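Local structure of CBS domain-containing protein (Listeria monocytogenes, 6XNU) at residues F68-L73 against C130-D135. The protein binds the second messenger c-di-AMP, probably through its CBS domains, and controls (p)ppGpp and c-di-AMP homeostasis. Residues are numbered along the deposited sequence; the frame is centred on the assembly and turned at random.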
loop_
_atom_site.group_PDB
_atom_site.type_symbol
_atom_site.label_atom_id
_atom_site.label_comp_id
_atom_site.label_asym_id
_atom_site.label_seq_id
_atom_site.Cartn_x
_atom_site.Cartn_y
_atom_site.Cartn_z
ATOM N N PHE A 68 9.853 -18.478 12.738
ATOM C CA PHE A 68 9.415 -17.078 12.746
ATOM C C PHE A 68 10.547 -16.117 12.394
ATOM O O PHE A 68 10.530 -14.949 12.792
ATOM C CB PHE A 68 8.765 -16.707 14.085
ATOM C CG PHE A 68 7.479 -17.431 14.326
ATOM C CD1 PHE A 68 7.493 -18.770 14.705
ATOM C CD2 PHE A 68 6.258 -16.811 14.106
ATOM C CE1 PHE A 68 6.318 -19.471 14.902
ATOM C CE2 PHE A 68 5.071 -17.500 14.307
ATOM C CZ PHE A 68 5.095 -18.841 14.695
ATOM N N LYS A 69 11.518 -16.581 11.606
ATOM C CA LYS A 69 12.523 -15.693 11.033
ATOM C C LYS A 69 12.032 -15.125 9.699
ATOM O O LYS A 69 11.318 -15.788 8.941
ATOM C CB LYS A 69 13.851 -16.426 10.829
ATOM C CG LYS A 69 14.473 -16.930 12.110
ATOM C CD LYS A 69 15.696 -17.786 11.796
ATOM C CE LYS A 69 16.165 -18.527 13.031
ATOM N NZ LYS A 69 16.284 -17.604 14.186
ATOM N N LEU A 70 12.459 -13.899 9.408
ATOM C CA LEU A 70 11.964 -13.139 8.262
ATOM C C LEU A 70 12.763 -13.475 7.006
ATOM O O LEU A 70 13.977 -13.252 6.966
ATOM C CB LEU A 70 12.058 -11.643 8.562
ATOM C CG LEU A 70 11.657 -10.701 7.422
ATOM C CD1 LEU A 70 10.171 -10.819 7.109
ATOM C CD2 LEU A 70 12.003 -9.285 7.807
ATOM N N HIS A 71 12.074 -13.959 5.968
ATOM C CA HIS A 71 12.697 -14.355 4.708
ATOM C C HIS A 71 12.325 -13.479 3.525
ATOM O O HIS A 71 13.105 -13.389 2.575
ATOM C CB HIS A 71 12.326 -15.801 4.345
ATOM C CG HIS A 71 13.037 -16.832 5.163
ATOM N ND1 HIS A 71 14.009 -17.655 4.638
ATOM C CD2 HIS A 71 12.911 -17.179 6.466
ATOM C CE1 HIS A 71 14.462 -18.459 5.585
ATOM N NE2 HIS A 71 13.816 -18.190 6.706
ATOM N N GLY A 72 11.161 -12.843 3.539
ATOM C CA GLY A 72 10.762 -12.115 2.349
ATOM C C GLY A 72 9.523 -11.289 2.604
ATOM O O GLY A 72 8.955 -11.294 3.700
ATOM N N LEU A 73 9.129 -10.564 1.562
ATOM C CA LEU A 73 7.934 -9.731 1.545
ATOM C C LEU A 73 7.143 -10.100 0.308
ATOM O O LEU A 73 7.728 -10.364 -0.747
ATOM C CB LEU A 73 8.285 -8.241 1.519
ATOM C CG LEU A 73 9.052 -7.668 2.716
ATOM C CD1 LEU A 73 9.513 -6.254 2.419
ATOM C CD2 LEU A 73 8.165 -7.709 3.950
ATOM N N CYS A 130 10.657 -3.741 8.342
ATOM C CA CYS A 130 10.515 -4.815 9.308
ATOM C C CYS A 130 11.562 -4.679 10.412
ATOM O O CYS A 130 12.696 -4.270 10.154
ATOM C CB CYS A 130 10.695 -6.140 8.591
ATOM S SG CYS A 130 9.258 -6.582 7.580
ATOM N N VAL A 131 11.170 -5.026 11.641
ATOM C CA VAL A 131 12.070 -5.088 12.797
ATOM C C VAL A 131 12.360 -6.553 13.090
ATOM O O VAL A 131 11.441 -7.378 13.133
ATOM C CB VAL A 131 11.460 -4.401 14.030
ATOM C CG1 VAL A 131 12.430 -4.430 15.203
ATOM C CG2 VAL A 131 11.069 -2.956 13.710
ATOM N N VAL A 132 13.643 -6.885 13.274
ATOM C CA VAL A 132 14.057 -8.254 13.568
ATOM C C VAL A 132 15.089 -8.194 14.676
ATOM O O VAL A 132 15.708 -7.157 14.919
ATOM C CB VAL A 132 14.647 -9.001 12.342
ATOM C CG1 VAL A 132 13.651 -9.022 11.161
ATOM C CG2 VAL A 132 15.976 -8.394 11.925
ATOM N N ASP A 133 15.266 -9.313 15.362
ATOM C CA ASP A 133 16.325 -9.342 16.363
ATOM C C ASP A 133 17.592 -9.901 15.702
ATOM O O ASP A 133 17.633 -10.136 14.491
ATOM C CB ASP A 133 15.835 -10.088 17.607
ATOM C CG ASP A 133 15.902 -11.572 17.467
ATOM O OD1 ASP A 133 16.124 -12.042 16.344
ATOM O OD2 ASP A 133 15.748 -12.274 18.491
ATOM N N SER A 134 18.655 -10.125 16.483
ATOM C CA SER A 134 19.929 -10.459 15.852
ATOM C C SER A 134 19.904 -11.796 15.111
ATOM O O SER A 134 20.725 -11.994 14.209
ATOM C CB SER A 134 21.054 -10.451 16.891
ATOM O OG SER A 134 20.627 -11.009 18.122
ATOM N N ASP A 135 18.985 -12.709 15.436
ATOM C CA ASP A 135 18.869 -13.962 14.695
ATOM C C ASP A 135 17.734 -13.938 13.667
ATOM O O ASP A 135 17.278 -14.998 13.230
ATOM C CB ASP A 135 18.734 -15.153 15.661
ATOM C CG ASP A 135 17.317 -15.363 16.201
ATOM O OD1 ASP A 135 16.518 -14.420 16.239
ATOM O OD2 ASP A 135 16.990 -16.501 16.604
#
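Leu70 and Cys130 meet where strand 70-75 of one sheet lies opposite strand 128-132 of the other, and the pair illustrates how a buried apolar seam can be flanked at one end by a salt bridge. Leu70 sends CG anti to its backbone N (chi1 176°), which carries CD2 across to the other strand. There CD2 packs against Cys130 CB at 3.5 Å, tighter than an ordinary carbon contact, and against Val132 CG1 at 3.7 Å, the leucine and valine side chains crossing at about a right angle. Further along, Leu73 comes in by its CD2 tip, 4.0 Å from Cys130 SG, so the sulfur is touched by one methyl from each leucine. Phe107 touches both leucines, while Phe138 and Ile141 of the neighbouring strand pack on Cys130.

The other end is polar and more open. Lys69 runs its aliphatic chain past the carbonyl of Asp135, with CD 3.5 Å from Asp135 O, then bends at its last torsion (chi4 -49°). The bend brings Lys69 NZ to 2.7 Å from Asp135 OD2 in a salt bridge. The same NZ gives a hydrogen bond to Asp135 O at 2.9 Å; the C=O...N angle is 140°, with NZ tilted moderately from the carbonyl plane. One ammonium thus grips both the carboxylate and the main chain of an exposed turn, whose Asp133 and Asp135 also accept from His137 N.

Segments 70-73 and 130-132 run nearly antiparallel with axes 9.7 Å apart, and meet through side chains. Just beyond the turn, Phe68 and Leu70 form backbone hydrogen bonds with Phe138 and His136. One strand belongs to the sheet with 60-64, the other to the sheet with 138-143: the arrangement expected of tandem CBS motifs packed through their beta sheets into a Bateman module.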